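Local structure of glycolipid-binding domain-containing protein (Pseudomonas aeruginosa, 2H1T) at residues S20-R25 with P107-N112; E32-A37 with P45-Y50. The protein is of unknown biochemical function but probably binds glycolipids and may take part in glycolipid metabolism. All coordinates share one frame; numbering follows the deposited sequence.

How the contacts relate
After a first strand, 6-12, the chain forms strand 16-26, which holds one half of contact 1, then turns into strand 30-38 and, after a short loop, strand 45-54. Contact 2 closes that loop as a beta hairpin. Contact 1 closes far later, when the loop following strand 102-106 returns to strand 16-26 across 81 intervening residues, so contact 2 is nested wholly inside it. Contact 2 is thus local pairing within one antiparallel sheet, whereas contact 1 ties that sheet to a loop at the edge of the second, mixed sheet. The two meet at Glu22, whose carboxylate reaches Ser33 and Tyr50 of the hairpin.

Contact 1: residues S20-R25 with P107-N112; sequences SWEALR and PSPFTN
Glu22 and Ser108 form the polar centre of this contact between a strand and a loop, a worked example of how a buried carboxylate can be satisfied by a turn. Glu22 CG is anti to the backbone N (chi1 173°) and the chain runs on extended; at its end OE1 lies 2.7 Å from Ser108 OG, which donates to the syn lone pair of that oxygen. The same hydroxyl accepts from the backbone N of Phe110, 3.0 Å from Ser108 OG, and so makes an ST turn that fixes the bend of the loop.

On one flank the packing is tight and apolar. Leu24 crosses Phe110 at about a right angle, and its CD1 lies over one face of the ring, 3.7 Å from the centroid, as a CH-pi contact; the nearest ring atom is CG. The ring meets Phe114 edge-to-face as well.

The other flank is looser. Ser20 CB comes only to 4.3 Å from Pro107 CG, and a water links the two segments, donating to Glu22 OE1 at 2.7 Å and to Pro107 O at 2.8 Å. Along the edge that strand 16-26 forms within its own chain, residues 22-25 pair antiparallel with a strand of the second subunit, so the sheet runs on across the interface.

Glu22 OE2 is in turn hydrogen-bonded to Ser33 OG and Tyr50 OH. With two hydroxyls at one oxygen, and a hydroxyl and a water at the other, the chemistry is consistent with a buried carboxylate stabilised by neutral groups.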
# COMPACT_ATOMS: atom_id res chain seq x y z
N SER A 20 3.57 -7.53 4.09
CA SER A 20 2.47 -6.89 4.73
C SER A 20 2.88 -6.00 5.90
O SER A 20 3.89 -6.21 6.56
CB SER A 20 1.48 -7.93 5.23
OG SER A 20 2.11 -8.93 5.98
N TRP A 21 2.05 -5.01 6.16
CA TRP A 21 2.16 -4.22 7.34
C TRP A 21 0.72 -3.98 7.76
O TRP A 21 -0.13 -3.52 6.94
CB TRP A 21 2.87 -2.90 7.05
CG TRP A 21 2.57 -1.86 8.07
CD1 TRP A 21 3.32 -1.53 9.15
CD2 TRP A 21 1.37 -1.09 8.16
NE1 TRP A 21 2.69 -0.57 9.89
CE2 TRP A 21 1.50 -0.26 9.30
CE3 TRP A 21 0.18 -1.03 7.39
CZ2 TRP A 21 0.48 0.63 9.69
CZ3 TRP A 21 -0.84 -0.16 7.78
CH2 TRP A 21 -0.68 0.68 8.90
N GLU A 22 0.43 -4.31 9.01
CA GLU A 22 -0.92 -4.19 9.52
C GLU A 22 -0.87 -3.43 10.84
O GLU A 22 -0.07 -3.76 11.74
CB GLU A 22 -1.56 -5.59 9.71
CG GLU A 22 -2.90 -5.54 10.39
CD GLU A 22 -3.63 -6.86 10.49
OE1 GLU A 22 -2.99 -7.89 10.39
OE2 GLU A 22 -4.86 -6.84 10.69
N ALA A 23 -1.73 -2.42 10.94
CA ALA A 23 -1.94 -1.65 12.18
C ALA A 23 -3.37 -1.84 12.66
O ALA A 23 -4.35 -1.48 11.96
CB ALA A 23 -1.64 -0.20 11.96
N LEU A 24 -3.51 -2.40 13.85
CA LEU A 24 -4.82 -2.73 14.37
C LEU A 24 -5.11 -2.03 15.71
O LEU A 24 -4.23 -1.90 16.56
CB LEU A 24 -4.92 -4.25 14.51
CG LEU A 24 -6.18 -4.89 15.08
CD1 LEU A 24 -6.30 -6.31 14.50
CD2 LEU A 24 -6.13 -4.93 16.61
N ARG A 25 -6.37 -1.62 15.87
CA ARG A 25 -6.85 -1.09 17.16
C ARG A 25 -7.83 -2.10 17.77
O ARG A 25 -8.77 -2.53 17.11
CB ARG A 25 -7.56 0.25 16.99
CG ARG A 25 -7.76 0.97 18.32
CD ARG A 25 -8.42 2.34 18.14
NE ARG A 25 -9.75 2.21 17.55
CZ ARG A 25 -10.07 2.47 16.29
NH1 ARG A 25 -9.15 2.93 15.43
NH2 ARG A 25 -11.33 2.29 15.89
N PRO A 107 -3.52 -11.79 4.66
CA PRO A 107 -2.41 -12.08 5.56
C PRO A 107 -2.51 -11.36 6.90
O PRO A 107 -2.09 -10.21 7.03
CB PRO A 107 -1.22 -11.54 4.77
CG PRO A 107 -1.75 -10.42 4.00
CD PRO A 107 -3.20 -10.65 3.77
N SER A 108 -3.01 -12.06 7.92
CA SER A 108 -3.06 -11.44 9.26
C SER A 108 -2.91 -12.43 10.38
O SER A 108 -3.68 -13.38 10.50
CB SER A 108 -4.33 -10.63 9.49
OG SER A 108 -4.41 -10.14 10.83
N PRO A 109 -1.96 -12.17 11.29
CA PRO A 109 -1.88 -13.09 12.42
C PRO A 109 -2.86 -12.72 13.55
O PRO A 109 -2.98 -13.45 14.58
CB PRO A 109 -0.43 -12.94 12.86
CG PRO A 109 -0.14 -11.54 12.60
CD PRO A 109 -0.89 -11.16 11.33
N PHE A 110 -3.60 -11.63 13.36
CA PHE A 110 -4.65 -11.29 14.34
C PHE A 110 -5.62 -12.43 14.56
O PHE A 110 -5.94 -12.78 15.72
CB PHE A 110 -5.45 -10.05 13.97
CG PHE A 110 -6.58 -9.75 14.92
CD1 PHE A 110 -6.36 -9.68 16.31
CD2 PHE A 110 -7.83 -9.51 14.46
CE1 PHE A 110 -7.39 -9.41 17.20
CE2 PHE A 110 -8.87 -9.24 15.36
CZ PHE A 110 -8.65 -9.20 16.72
N THR A 111 -6.08 -13.03 13.46
CA THR A 111 -7.21 -13.94 13.56
C THR A 111 -6.93 -15.25 14.30
O THR A 111 -7.85 -15.91 14.74
CB THR A 111 -7.85 -14.19 12.18
OG1 THR A 111 -6.88 -14.69 11.24
CG2 THR A 111 -8.47 -12.89 11.66
N ASN A 112 -5.66 -15.58 14.51
CA ASN A 112 -5.29 -16.73 15.33
C ASN A 112 -5.76 -16.58 16.79
O ASN A 112 -5.90 -17.55 17.52
CB ASN A 112 -3.78 -16.92 15.30
CG ASN A 112 -3.25 -17.31 13.92
OD1 ASN A 112 -2.80 -16.46 13.15
ND2 ASN A 112 -3.39 -18.56 13.58
O HOH W 1 -0.80 -8.65 8.93

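Contact 2: residues E32-A37 with P45-Y50; sequences ESQLRA and PYQLDY. With EDO (1,2-ethanediol), chain D.
Ser33 and Tyr50 face each other at one end of a regular antiparallel ladder, where Ser33 CB sits over a face of the tyrosine ring, 3.6 Å from Tyr50 CZ. Tyr50 CG lies between the backbone N and the carbonyl carbon (chi1 74°), and the ring beyond it extends across Ser33. The polar ends of both residues are taken up by Glu22 of strand 16-26. On the same face of the sheet follow Leu35 beside Leu48 and then Ala37, whose carbonyl O lies over a face of the Tyr46 ring while its CB approaches the phenol end at OH and CZ.

Each of these three pairs is hydrogen-bonded in both directions. Leu35 N lies 2.7 Å from Leu48 O, while the bond from Ala37 N to Tyr46 O stretches to 3.3 Å.

The other face is polar, and Gln47 can be followed along it. Its CB borders Leu35 O, and CG comes to 3.7 Å from that same Leu35 O. CD then runs beside Arg36, 4.0 Å from Arg36 CG, the two chains side by side and pointing the same way. At the tip, Gln47 OE1 sits over a face of the guanidinium, 3.1 Å from Arg36 NH1 but poorly angled for a hydrogen bond, with the flat groups 65° apart. Gln47 NE2 turns to its own strand and donates to Asp49 OD1 at 3.1 Å, on the syn side (156° at the hydrogen). Arg36 finds its salt bridge in Glu68 of the second subunit.

Back at the Ser33-Tyr50 end, an ethanediol, probably from the crystallisation liquor, donates from O2 to Glu32 OE2 at 2.8 Å. With one face largely apolar and aromatic, apart from Ser33 and the tyrosine hydroxyls, and the other polar, the pairing is that of a beta hairpin within an antiparallel meander, here the second and third strands of six.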
# COMPACT_ATOMS: atom_id res chain seq x y z
N GLU A 32 -10.52 -2.93 14.65
CA GLU A 32 -10.48 -2.27 13.39
C GLU A 32 -9.04 -2.19 12.95
O GLU A 32 -8.16 -1.86 13.77
CB GLU A 32 -11.08 -0.89 13.53
CG GLU A 32 -11.51 -0.32 12.20
CD GLU A 32 -11.75 1.17 12.24
OE1 GLU A 32 -10.87 1.90 12.77
OE2 GLU A 32 -12.82 1.62 11.73
N SER A 33 -8.82 -2.51 11.68
CA SER A 33 -7.50 -2.69 11.16
C SER A 33 -7.34 -2.17 9.73
O SER A 33 -8.28 -2.16 8.95
CB SER A 33 -7.15 -4.19 11.23
OG SER A 33 -5.85 -4.42 10.77
N GLN A 34 -6.12 -1.70 9.46
CA GLN A 34 -5.67 -1.29 8.16
C GLN A 34 -4.46 -2.14 7.83
O GLN A 34 -3.45 -2.11 8.55
CB GLN A 34 -5.23 0.18 8.17
CG GLN A 34 -6.35 1.18 8.38
CD GLN A 34 -6.05 2.55 7.70
OE1 GLN A 34 -6.69 2.93 6.68
NE2 GLN A 34 -5.06 3.26 8.24
N LEU A 35 -4.55 -2.87 6.73
CA LEU A 35 -3.53 -3.82 6.34
C LEU A 35 -3.04 -3.47 4.94
O LEU A 35 -3.83 -3.33 4.01
CB LEU A 35 -4.13 -5.24 6.44
CG LEU A 35 -3.35 -6.46 6.00
CD1 LEU A 35 -4.03 -7.77 6.49
CD2 LEU A 35 -3.15 -6.50 4.50
N ARG A 36 -1.75 -3.30 4.76
CA ARG A 36 -1.22 -3.01 3.39
C ARG A 36 -0.29 -4.12 3.01
O ARG A 36 0.50 -4.57 3.85
CB ARG A 36 -0.48 -1.67 3.38
CG ARG A 36 -1.38 -0.50 3.80
CD ARG A 36 -0.64 0.82 3.79
NE ARG A 36 -1.05 1.71 4.89
CZ ARG A 36 -1.36 3.00 4.78
NH1 ARG A 36 -1.40 3.59 3.61
NH2 ARG A 36 -1.67 3.70 5.86
N ALA A 37 -0.36 -4.55 1.75
CA ALA A 37 0.34 -5.75 1.30
C ALA A 37 0.34 -5.82 -0.22
O ALA A 37 -0.44 -5.15 -0.89
CB ALA A 37 -0.31 -7.02 1.89
N PRO A 45 0.25 -3.23 -5.20
CA PRO A 45 -0.22 -3.12 -3.81
C PRO A 45 -1.72 -3.05 -3.62
O PRO A 45 -2.44 -2.61 -4.49
CB PRO A 45 0.42 -1.81 -3.32
CG PRO A 45 0.64 -0.99 -4.57
CD PRO A 45 0.89 -2.00 -5.69
N TYR A 46 -2.20 -3.51 -2.47
CA TYR A 46 -3.57 -3.24 -2.07
C TYR A 46 -3.60 -2.76 -0.63
O TYR A 46 -2.61 -2.83 0.10
CB TYR A 46 -4.47 -4.47 -2.30
CG TYR A 46 -4.12 -5.66 -1.45
CD1 TYR A 46 -4.71 -5.84 -0.19
CD2 TYR A 46 -3.21 -6.64 -1.90
CE1 TYR A 46 -4.38 -6.96 0.64
CE2 TYR A 46 -2.86 -7.77 -1.05
CZ TYR A 46 -3.47 -7.91 0.20
OH TYR A 46 -3.16 -8.96 1.06
N GLN A 47 -4.73 -2.19 -0.24
CA GLN A 47 -4.98 -1.88 1.14
C GLN A 47 -6.33 -2.47 1.51
O GLN A 47 -7.33 -2.20 0.82
CB GLN A 47 -5.00 -0.39 1.43
CG GLN A 47 -5.31 -0.10 2.92
CD GLN A 47 -4.95 1.31 3.36
OE1 GLN A 47 -3.88 1.83 3.01
NE2 GLN A 47 -5.85 1.94 4.14
N LEU A 48 -6.31 -3.22 2.62
CA LEU A 48 -7.49 -3.84 3.20
C LEU A 48 -7.79 -3.12 4.51
O LEU A 48 -6.92 -2.98 5.37
CB LEU A 48 -7.23 -5.32 3.50
CG LEU A 48 -8.41 -6.03 4.20
CD1 LEU A 48 -9.61 -6.05 3.30
CD2 LEU A 48 -8.04 -7.44 4.57
N ASP A 49 -9.01 -2.65 4.65
CA ASP A 49 -9.53 -2.09 5.91
C ASP A 49 -10.59 -3.06 6.37
O ASP A 49 -11.41 -3.49 5.59
CB ASP A 49 -10.17 -0.71 5.69
CG ASP A 49 -9.17 0.34 5.22
OD1 ASP A 49 -8.03 0.36 5.70
OD2 ASP A 49 -9.53 1.16 4.35
N TYR A 50 -10.55 -3.47 7.63
CA TYR A 50 -11.58 -4.35 8.10
C TYR A 50 -11.96 -4.11 9.54
O TYR A 50 -11.18 -3.56 10.31
CB TYR A 50 -11.18 -5.81 7.86
CG TYR A 50 -10.09 -6.39 8.77
CD1 TYR A 50 -10.39 -6.90 10.05
CD2 TYR A 50 -8.78 -6.53 8.32
CE1 TYR A 50 -9.38 -7.44 10.86
CE2 TYR A 50 -7.78 -7.13 9.12
CZ TYR A 50 -8.10 -7.58 10.37
OH TYR A 50 -7.10 -8.16 11.15
C1 EDO D . -13.70 -0.60 7.18
O1 EDO D . -14.18 -1.92 6.88
C2 EDO D . -13.91 -0.29 8.65
O2 EDO D . -12.82 0.50 9.19